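Local coordinates for protein hydroxylase (Rhodococcus sp., PDB 2OR0) that is probably a flavin-dependent hydroxylase of the acyl-CoA dehydrogenase-like family, using reduced flavin to insert one oxygen atom of O2 into a substrate, at residues Arg58-Gly72 and Pro114-Trp128. Sequence-based numbering, arbitrary orientation.
Sequences RDSGAIRLLQPRLYG and PQVQEEIWGEDNDTW
The guanidinium of R58 lies flat on W128, planes 11° apart, a cation-pi stack that spreads arginine's flat charge over the indole. A bend at chi3 (-56°) folds it there, and NH1 adds a weak hydrogen bond to D126 O. Branched, apolar I63 covers the opposite face, its CG1 3.6 Å from W128 CE2. In the R64-D126 salt bridge, D126 OD1 lies over the guanidinium face, 3.4 Å from R64 NE, with no N-H directed at it. On W121, the Q67 amide stacks over one face, P68 sets its ring carbon CD against W121 CZ3, and Y71 CD1 packs on W121 CB. Q67 suits by pairing an aliphatic CG over the ring with NE2, which hydrogen-bonds to N125 O, nearly straight (177°), and to Y71 O. Y71 adds a hydroxyl to its ring, donating a hydrogen bond to E118 OE1 (2.9 Å) on the carboxylate's anti side. A leucine in place of W121 would probably leave the Q67 amide without flat support and open a gap beside P68. Further out, an Asx turn at D124 shapes D126's loop, and H160 O accepts from R58 NH2. The loop after helix 51-60 packs on helix 114-121 and the loop into strand 129-130, where W128 bonds through its backbone to Q162, just before strand 163-170.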
ATOM      1  N   ARG A  58       7.967   8.630 -10.572  1.00 37.30           N
ATOM      2  CA  ARG A  58       8.405   9.870  -9.943  1.00 38.33           C
ATOM      3  C   ARG A  58       7.925  11.068 -10.759  1.00 38.21           C
ATOM      4  O   ARG A  58       7.344  11.988 -10.209  1.00 38.18           O
ATOM      5  CB  ARG A  58       9.930   9.921  -9.788  1.00 38.37           C
ATOM      6  CG  ARG A  58      10.414  10.948  -8.745  1.00 38.22           C
ATOM      7  CD  ARG A  58      11.928  10.898  -8.597  1.00 38.87           C
ATOM      8  NE  ARG A  58      12.408   9.549  -8.263  1.00 40.20           N
ATOM      9  CZ  ARG A  58      12.729   9.133  -7.035  1.00 40.74           C
ATOM     10  NH1 ARG A  58      12.657   9.947  -5.993  1.00 40.42           N
ATOM     11  NH2 ARG A  58      13.153   7.894  -6.847  1.00 41.33           N
ATOM     12  N   ASP A  59       8.164  11.022 -12.066  1.00 38.55           N
ATOM     13  CA  ASP A  59       7.786  12.098 -12.989  1.00 39.47           C
ATOM     14  C   ASP A  59       6.282  12.302 -13.141  1.00 39.41           C
ATOM     15  O   ASP A  59       5.840  13.403 -13.475  1.00 39.79           O
ATOM     16  CB  ASP A  59       8.370  11.838 -14.382  1.00 40.06           C
ATOM     17  CG  ASP A  59       9.892  11.862 -14.395  1.00 42.65           C
ATOM     18  OD1 ASP A  59      10.508  12.384 -13.434  1.00 44.78           O
ATOM     19  OD2 ASP A  59      10.473  11.357 -15.380  1.00 46.83           O
ATOM     20  N   SER A  60       5.496  11.246 -12.935  1.00 39.00           N
ATOM     21  CA  SER A  60       4.033  11.328 -13.086  1.00 38.43           C
ATOM     22  C   SER A  60       3.401  12.093 -11.940  1.00 37.68           C
ATOM     23  O   SER A  60       2.233  12.494 -12.028  1.00 38.22           O
ATOM     24  CB  SER A  60       3.427   9.925 -13.120  1.00 39.30           C
ATOM     25  OG  SER A  60       3.300   9.405 -11.786  1.00 40.58           O
ATOM     26  N   GLY A  61       4.166  12.289 -10.861  1.00 36.38           N
ATOM     27  CA  GLY A  61       3.645  12.875  -9.634  1.00 35.14           C
ATOM     28  C   GLY A  61       2.861  11.916  -8.743  1.00 35.13           C
ATOM     29  O   GLY A  61       2.256  12.342  -7.766  1.00 34.94           O
ATOM     30  N   ALA A  62       2.852  10.624  -9.062  1.00 34.59           N
ATOM     31  CA  ALA A  62       2.081   9.655  -8.252  1.00 34.90           C
ATOM     32  C   ALA A  62       2.379   9.643  -6.745  1.00 34.69           C
ATOM     33  O   ALA A  62       1.465   9.481  -5.931  1.00 35.38           O
ATOM     34  CB  ALA A  62       2.209   8.249  -8.818  1.00 34.60           C
ATOM     35  N   ILE A  63       3.644   9.794  -6.364  1.00 34.26           N
ATOM     36  CA  ILE A  63       4.004   9.758  -4.946  1.00 33.83           C
ATOM     37  C   ILE A  63       3.623  11.061  -4.227  1.00 34.64           C
ATOM     38  O   ILE A  63       3.478  11.082  -3.004  1.00 34.86           O
ATOM     39  CB  ILE A  63       5.502   9.408  -4.763  1.00 33.80           C
ATOM     40  CG1 ILE A  63       5.856   8.144  -5.569  1.00 33.91           C
ATOM     41  CG2 ILE A  63       5.899   9.323  -3.272  1.00 31.82           C
ATOM     42  CD1 ILE A  63       5.063   6.895  -5.206  1.00 32.76           C
ATOM     43  N   ARG A  64       3.414  12.136  -4.990  1.00 34.53           N
ATOM     44  CA  ARG A  64       2.983  13.410  -4.422  1.00 34.65           C
ATOM     45  C   ARG A  64       1.462  13.562  -4.234  1.00 33.75           C
ATOM     46  O   ARG A  64       0.976  14.609  -3.740  1.00 32.37           O
ATOM     47  CB  ARG A  64       3.542  14.545  -5.271  1.00 35.84           C
ATOM     48  CG  ARG A  64       5.037  14.753  -5.002  1.00 39.94           C
ATOM     49  CD  ARG A  64       5.579  15.957  -5.723  1.00 45.70           C
ATOM     50  NE  ARG A  64       5.371  15.840  -7.159  1.00 51.12           N
ATOM     51  CZ  ARG A  64       5.962  16.614  -8.060  1.00 56.08           C
ATOM     52  NH1 ARG A  64       6.819  17.566  -7.660  1.00 57.33           N
ATOM     53  NH2 ARG A  64       5.701  16.433  -9.360  1.00 57.40           N
ATOM     54  N   LEU A  65       0.722  12.516  -4.596  1.00 32.63           N
ATOM     55  CA  LEU A  65      -0.740  12.490  -4.454  1.00 32.44           C
ATOM     56  C   LEU A  65      -1.254  12.971  -3.100  1.00 32.00           C
ATOM     57  O   LEU A  65      -2.177  13.788  -3.039  1.00 32.24           O
ATOM     58  CB  LEU A  65      -1.309  11.097  -4.776  1.00 32.83           C
ATOM     59  CG  LEU A  65      -1.364  10.688  -6.258  1.00 33.34           C
ATOM     60  CD1 LEU A  65      -1.621   9.183  -6.397  1.00 32.24           C
ATOM     61  CD2 LEU A  65      -2.409  11.490  -7.012  1.00 34.54           C
ATOM     62  N   LEU A  66      -0.653  12.479  -2.020  1.00 31.68           N
ATOM     63  CA  LEU A  66      -1.113  12.786  -0.674  1.00 32.27           C
ATOM     64  C   LEU A  66      -0.124  13.695   0.065  1.00 32.91           C
ATOM     65  O   LEU A  66      -0.188  13.829   1.282  1.00 33.34           O
ATOM     66  CB  LEU A  66      -1.333  11.497   0.121  1.00 31.47           C
ATOM     67  CG  LEU A  66      -2.280  10.435  -0.465  1.00 32.61           C
ATOM     68  CD1 LEU A  66      -2.172   9.158   0.357  1.00 29.91           C
ATOM     69  CD2 LEU A  66      -3.753  10.943  -0.553  1.00 29.03           C
ATOM     70  N   GLN A  67       0.794  14.294  -0.685  1.00 34.05           N
ATOM     71  CA  GLN A  67       1.819  15.180  -0.133  1.00 34.96           C
ATOM     72  C   GLN A  67       1.236  16.596   0.104  1.00 35.44           C
ATOM     73  O   GLN A  67       0.358  17.021  -0.653  1.00 34.76           O
ATOM     74  CB  GLN A  67       2.974  15.237  -1.121  1.00 34.61           C
ATOM     75  CG  GLN A  67       4.280  15.801  -0.587  1.00 35.87           C
ATOM     76  CD  GLN A  67       5.469  15.258  -1.352  1.00 37.36           C
ATOM     77  OE1 GLN A  67       5.554  14.047  -1.609  1.00 37.64           O
ATOM     78  NE2 GLN A  67       6.399  16.142  -1.729  1.00 35.67           N
ATOM     79  N   PRO A  68       1.694  17.308   1.165  1.00 35.98           N
ATOM     80  CA  PRO A  68       1.285  18.733   1.352  1.00 36.69           C
ATOM     81  C   PRO A  68       1.611  19.610   0.145  1.00 37.04           C
ATOM     82  O   PRO A  68       2.629  19.398  -0.521  1.00 36.50           O
ATOM     83  CB  PRO A  68       2.104  19.193   2.576  1.00 36.30           C
ATOM     84  CG  PRO A  68       2.424  17.930   3.321  1.00 36.58           C
ATOM     85  CD  PRO A  68       2.568  16.839   2.261  1.00 35.72           C
ATOM     86  N   ARG A  69       0.725  20.568  -0.150  1.00 38.95           N
ATOM     87  CA  ARG A  69       0.943  21.539  -1.248  1.00 40.85           C
ATOM     88  C   ARG A  69       2.184  22.380  -1.006  1.00 39.68           C
ATOM     89  O   ARG A  69       2.876  22.753  -1.957  1.00 39.36           O
ATOM     90  CB  ARG A  69      -0.281  22.454  -1.445  1.00 41.27           C
ATOM     91  CG  ARG A  69      -1.420  21.785  -2.197  1.00 44.07           C
ATOM     92  CD  ARG A  69      -2.690  22.648  -2.167  1.00 45.52           C
ATOM     93  NE  ARG A  69      -3.898  21.872  -2.463  1.00 53.00           N
ATOM     94  CZ  ARG A  69      -4.315  21.563  -3.692  1.00 56.92           C
ATOM     95  NH1 ARG A  69      -3.611  21.955  -4.763  1.00 58.84           N
ATOM     96  NH2 ARG A  69      -5.438  20.856  -3.853  1.00 58.15           N
ATOM     97  N   LEU A  70       2.468  22.663   0.268  1.00 39.61           N
ATOM     98  CA  LEU A  70       3.698  23.351   0.648  1.00 39.36           C
ATOM     99  C   LEU A  70       4.903  22.672  -0.001  1.00 39.36           C
ATOM    100  O   LEU A  70       5.816  23.343  -0.480  1.00 38.49           O
ATOM    101  CB  LEU A  70       3.850  23.429   2.173  1.00 39.76           C
ATOM    102  CG  LEU A  70       5.073  24.131   2.789  1.00 40.34           C
ATOM    103  CD1 LEU A  70       5.165  25.634   2.400  1.00 41.95           C
ATOM    104  CD2 LEU A  70       5.058  23.997   4.305  1.00 39.28           C
ATOM    105  N   TYR A  71       4.886  21.335  -0.056  1.00 38.69           N
ATOM    106  CA  TYR A  71       6.000  20.626  -0.644  1.00 38.11           C
ATOM    107  C   TYR A  71       5.698  19.983  -1.992  1.00 38.64           C
ATOM    108  O   TYR A  71       6.161  18.867  -2.270  1.00 39.17           O
ATOM    109  CB  TYR A  71       6.613  19.650   0.360  1.00 37.75           C
ATOM    110  CG  TYR A  71       7.206  20.316   1.584  1.00 36.27           C
ATOM    111  CD1 TYR A  71       8.463  20.924   1.538  1.00 36.55           C
ATOM    112  CD2 TYR A  71       6.520  20.323   2.787  1.00 36.89           C
ATOM    113  CE1 TYR A  71       9.009  21.532   2.667  1.00 35.92           C
ATOM    114  CE2 TYR A  71       7.059  20.921   3.925  1.00 36.65           C
ATOM    115  CZ  TYR A  71       8.306  21.514   3.848  1.00 37.05           C
ATOM    116  OH  TYR A  71       8.830  22.097   4.969  1.00 38.42           O
ATOM    117  N   GLY A  72       4.931  20.684  -2.835  1.00 38.68           N
ATOM    118  CA  GLY A  72       4.730  20.258  -4.225  1.00 37.89           C
ATOM    119  C   GLY A  72       3.653  19.196  -4.425  1.00 37.97           C
ATOM    120  O   GLY A  72       3.466  18.710  -5.553  1.00 38.64           O
ATOM    121  N   PRO A 114       7.400  19.850  11.616  1.00 35.80           N
ATOM    122  CA  PRO A 114       7.742  20.619  10.416  1.00 35.73           C
ATOM    123  C   PRO A 114       9.227  20.539  10.043  1.00 35.29           C
ATOM    124  O   PRO A 114       9.573  20.671   8.872  1.00 34.68           O
ATOM    125  CB  PRO A 114       7.322  22.067  10.771  1.00 35.80           C
ATOM    126  CG  PRO A 114       6.273  21.921  11.811  1.00 36.92           C
ATOM    127  CD  PRO A 114       6.655  20.654  12.612  1.00 36.03           C
ATOM    128  N   GLN A 115      10.099  20.317  11.021  1.00 35.35           N
ATOM    129  CA  GLN A 115      11.526  20.249  10.706  1.00 36.12           C
ATOM    130  C   GLN A 115      11.920  19.037   9.837  1.00 35.64           C
ATOM    131  O   GLN A 115      12.784  19.151   8.956  1.00 35.56           O
ATOM    132  CB  GLN A 115      12.382  20.313  11.971  1.00 36.02           C
ATOM    133  CG  GLN A 115      13.868  20.538  11.687  1.00 36.37           C
ATOM    134  CD  GLN A 115      14.703  20.637  12.958  1.00 36.99           C
ATOM    135  OE1 GLN A 115      14.172  20.638  14.071  1.00 37.45           O
ATOM    136  NE2 GLN A 115      16.020  20.709  12.792  1.00 38.98           N
ATOM    137  N   VAL A 116      11.301  17.881  10.089  1.00 35.64           N
ATOM    138  CA  VAL A 116      11.653  16.693   9.313  1.00 34.85           C
ATOM    139  C   VAL A 116      11.065  16.772   7.894  1.00 35.04           C
ATOM    140  O   VAL A 116      11.683  16.303   6.929  1.00 34.72           O
ATOM    141  CB  VAL A 116      11.348  15.374  10.085  1.00 35.09           C
ATOM    142  CG1 VAL A 116       9.861  15.192  10.333  1.00 34.84           C
ATOM    143  CG2 VAL A 116      11.983  14.137   9.378  1.00 34.69           C
ATOM    144  N   GLN A 117       9.896  17.410   7.763  1.00 35.06           N
ATOM    145  CA  GLN A 117       9.274  17.584   6.448  1.00 35.10           C
ATOM    146  C   GLN A 117      10.202  18.423   5.571  1.00 35.59           C
ATOM    147  O   GLN A 117      10.354  18.159   4.378  1.00 35.73           O
ATOM    148  CB  GLN A 117       7.896  18.267   6.555  1.00 34.19           C
ATOM    149  CG  GLN A 117       6.909  17.640   7.537  1.00 34.38           C
ATOM    150  CD  GLN A 117       5.505  18.212   7.391  1.00 35.09           C
ATOM    151  OE1 GLN A 117       5.063  18.522   6.281  1.00 33.64           O
ATOM    152  NE2 GLN A 117       4.797  18.345   8.501  1.00 32.53           N
ATOM    153  N   GLU A 118      10.823  19.431   6.189  1.00 36.54           N
ATOM    154  CA  GLU A 118      11.767  20.319   5.512  1.00 36.48           C
ATOM    155  C   GLU A 118      13.049  19.555   5.165  1.00 36.20           C
ATOM    156  O   GLU A 118      13.579  19.682   4.060  1.00 36.14           O
ATOM    157  CB  GLU A 118      12.039  21.549   6.411  1.00 37.26           C
ATOM    158  CG  GLU A 118      12.953  22.647   5.835  1.00 40.29           C
ATOM    159  CD  GLU A 118      12.559  23.129   4.424  1.00 44.94           C
ATOM    160  OE1 GLU A 118      11.346  23.239   4.123  1.00 45.02           O
ATOM    161  OE2 GLU A 118      13.480  23.417   3.617  1.00 47.87           O
ATOM    162  N   GLU A 119      13.536  18.732   6.089  1.00 35.89           N
ATOM    163  CA  GLU A 119      14.711  17.891   5.801  1.00 36.53           C
ATOM    164  C   GLU A 119      14.495  16.958   4.599  1.00 36.11           C
ATOM    165  O   GLU A 119      15.372  16.813   3.730  1.00 36.38           O
ATOM    166  CB  GLU A 119      15.098  17.074   7.035  1.00 36.74           C
ATOM    167  CG  GLU A 119      15.781  17.893   8.118  1.00 38.77           C
ATOM    168  CD  GLU A 119      15.994  17.111   9.399  1.00 39.83           C
ATOM    169  OE1 GLU A 119      15.335  16.068   9.603  1.00 40.38           O
ATOM    170  OE2 GLU A 119      16.828  17.548  10.213  1.00 40.80           O
ATOM    171  N   ILE A 120      13.312  16.344   4.537  1.00 35.79           N
ATOM    172  CA  ILE A 120      12.998  15.364   3.489  1.00 34.84           C
ATOM    173  C   ILE A 120      12.647  16.008   2.151  1.00 35.33           C
ATOM    174  O   ILE A 120      13.170  15.608   1.097  1.00 35.49           O
ATOM    175  CB  ILE A 120      11.890  14.373   3.987  1.00 35.32           C
ATOM    176  CG1 ILE A 120      12.442  13.584   5.197  1.00 33.48           C
ATOM    177  CG2 ILE A 120      11.382  13.466   2.834  1.00 32.21           C
ATOM    178  CD1 ILE A 120      11.476  12.652   5.873  1.00 35.48           C
ATOM    179  N   TRP A 121      11.779  17.015   2.187  1.00 35.94           N
ATOM    180  CA  TRP A 121      11.267  17.624   0.950  1.00 36.84           C
ATOM    181  C   TRP A 121      11.838  19.008   0.618  1.00 38.13           C
ATOM    182  O   TRP A 121      11.666  19.493  -0.504  1.00 37.91           O
ATOM    183  CB  TRP A 121       9.740  17.727   1.009  1.00 35.72           C
ATOM    184  CG  TRP A 121       9.010  16.420   0.998  1.00 35.03           C
ATOM    185  CD1 TRP A 121       9.294  15.310   0.226  1.00 35.08           C
ATOM    186  CD2 TRP A 121       7.865  16.083   1.780  1.00 33.25           C
ATOM    187  NE1 TRP A 121       8.385  14.313   0.490  1.00 33.73           N
ATOM    188  CE2 TRP A 121       7.498  14.761   1.438  1.00 34.46           C
ATOM    189  CE3 TRP A 121       7.106  16.770   2.735  1.00 33.13           C
ATOM    190  CZ2 TRP A 121       6.409  14.121   2.016  1.00 33.19           C
ATOM    191  CZ3 TRP A 121       6.031  16.137   3.312  1.00 34.43           C
ATOM    192  CH2 TRP A 121       5.686  14.817   2.947  1.00 35.17           C
ATOM    193  N   GLY A 122      12.494  19.633   1.600  1.00 39.95           N
ATOM    194  CA  GLY A 122      13.066  20.988   1.457  1.00 41.75           C
ATOM    195  C   GLY A 122      13.801  21.264   0.158  1.00 43.04           C
ATOM    196  O   GLY A 122      13.485  22.221  -0.540  1.00 44.06           O
ATOM    197  N   GLU A 123      14.767  20.425  -0.190  1.00 43.98           N
ATOM    198  CA  GLU A 123      15.508  20.617  -1.429  1.00 45.38           C
ATOM    199  C   GLU A 123      14.832  19.962  -2.628  1.00 45.65           C
ATOM    200  O   GLU A 123      14.842  20.513  -3.735  1.00 45.81           O
ATOM    201  CB  GLU A 123      16.944  20.107  -1.283  1.00 46.23           C
ATOM    202  CG  GLU A 123      17.795  20.950  -0.345  1.00 50.24           C
ATOM    203  CD  GLU A 123      18.027  22.353  -0.905  1.00 56.88           C
ATOM    204  OE1 GLU A 123      18.730  22.466  -1.942  1.00 59.47           O
ATOM    205  OE2 GLU A 123      17.495  23.337  -0.324  1.00 58.67           O
ATOM    206  N   ASP A 124      14.252  18.782  -2.406  1.00 45.67           N
ATOM    207  CA  ASP A 124      13.666  17.999  -3.485  1.00 45.48           C
ATOM    208  C   ASP A 124      12.335  17.384  -3.025  1.00 44.82           C
ATOM    209  O   ASP A 124      12.317  16.477  -2.181  1.00 44.61           O
ATOM    210  CB  ASP A 124      14.651  16.917  -3.912  1.00 46.00           C
ATOM    211  CG  ASP A 124      14.234  16.210  -5.182  1.00 48.01           C
ATOM    212  OD1 ASP A 124      13.079  16.389  -5.644  1.00 50.56           O
ATOM    213  OD2 ASP A 124      15.072  15.453  -5.718  1.00 49.56           O
ATOM    214  N   ASN A 125      11.231  17.914  -3.563  1.00 43.52           N
ATOM    215  CA  ASN A 125       9.879  17.419  -3.283  1.00 42.36           C
ATOM    216  C   ASN A 125       9.721  15.943  -3.667  1.00 40.87           C
ATOM    217  O   ASN A 125       8.827  15.274  -3.176  1.00 40.72           O
ATOM    218  CB  ASN A 125       8.824  18.215  -4.075  1.00 42.57           C
ATOM    219  CG  ASN A 125       8.838  19.713  -3.772  1.00 43.82           C
ATOM    220  OD1 ASN A 125       9.133  20.145  -2.648  1.00 42.41           O
ATOM    221  ND2 ASN A 125       8.497  20.514  -4.788  1.00 43.98           N
ATOM    222  N   ASP A 126      10.563  15.471  -4.581  1.00 39.56           N
ATOM    223  CA  ASP A 126      10.456  14.114  -5.104  1.00 39.20           C
ATOM    224  C   ASP A 126      11.313  13.089  -4.356  1.00 38.45           C
ATOM    225  O   ASP A 126      11.600  12.012  -4.884  1.00 38.67           O
ATOM    226  CB  ASP A 126      10.782  14.082  -6.602  1.00 39.02           C
ATOM    227  CG  ASP A 126       9.633  14.587  -7.458  1.00 40.09           C
ATOM    228  OD1 ASP A 126       8.459  14.352  -7.093  1.00 39.03           O
ATOM    229  OD2 ASP A 126       9.911  15.216  -8.500  1.00 40.20           O
ATOM    230  N   THR A 127      11.697  13.427  -3.130  1.00 37.74           N
ATOM    231  CA  THR A 127      12.421  12.520  -2.246  1.00 37.10           C
ATOM    232  C   THR A 127      11.418  11.537  -1.659  1.00 36.57           C
ATOM    233  O   THR A 127      10.387  11.957  -1.103  1.00 37.10           O
ATOM    234  CB  THR A 127      13.125  13.306  -1.106  1.00 37.00           C
ATOM    235  OG1 THR A 127      14.063  14.217  -1.683  1.00 37.08           O
ATOM    236  CG2 THR A 127      13.869  12.372  -0.162  1.00 35.69           C
ATOM    237  N   TRP A 128      11.718  10.240  -1.789  1.00 35.58           N
ATOM    238  CA  TRP A 128      10.838   9.170  -1.291  1.00 34.25           C
ATOM    239  C   TRP A 128      11.284   8.582   0.038  1.00 34.04           C
ATOM    240  O   TRP A 128      12.491   8.498   0.327  1.00 33.25           O
ATOM    241  CB  TRP A 128      10.749   8.013  -2.294  1.00 33.42           C
ATOM    242  CG  TRP A 128      10.150   8.346  -3.612  1.00 34.01           C
ATOM    243  CD1 TRP A 128       9.548   9.527  -3.987  1.00 32.93           C
ATOM    244  CD2 TRP A 128      10.049   7.466  -4.747  1.00 33.41           C
ATOM    245  NE1 TRP A 128       9.116   9.443  -5.295  1.00 32.38           N
ATOM    246  CE2 TRP A 128       9.402   8.190  -5.782  1.00 33.09           C
ATOM    247  CE3 TRP A 128      10.446   6.140  -4.989  1.00 33.30           C
ATOM    248  CZ2 TRP A 128       9.137   7.624  -7.051  1.00 32.45           C
ATOM    249  CZ3 TRP A 128      10.198   5.578  -6.255  1.00 32.70           C
ATOM    250  CH2 TRP A 128       9.535   6.325  -7.263  1.00 33.46           C
TER
HETATM  251  O   HOH W   1      14.231   9.214  -3.164  1.00 34.21           O
HETATM  252  O   HOH W   2       7.734  14.695 -10.434  1.00 48.58           O
HETATM  253  O   HOH W   3       7.376  12.874  -3.187  1.00 34.14           O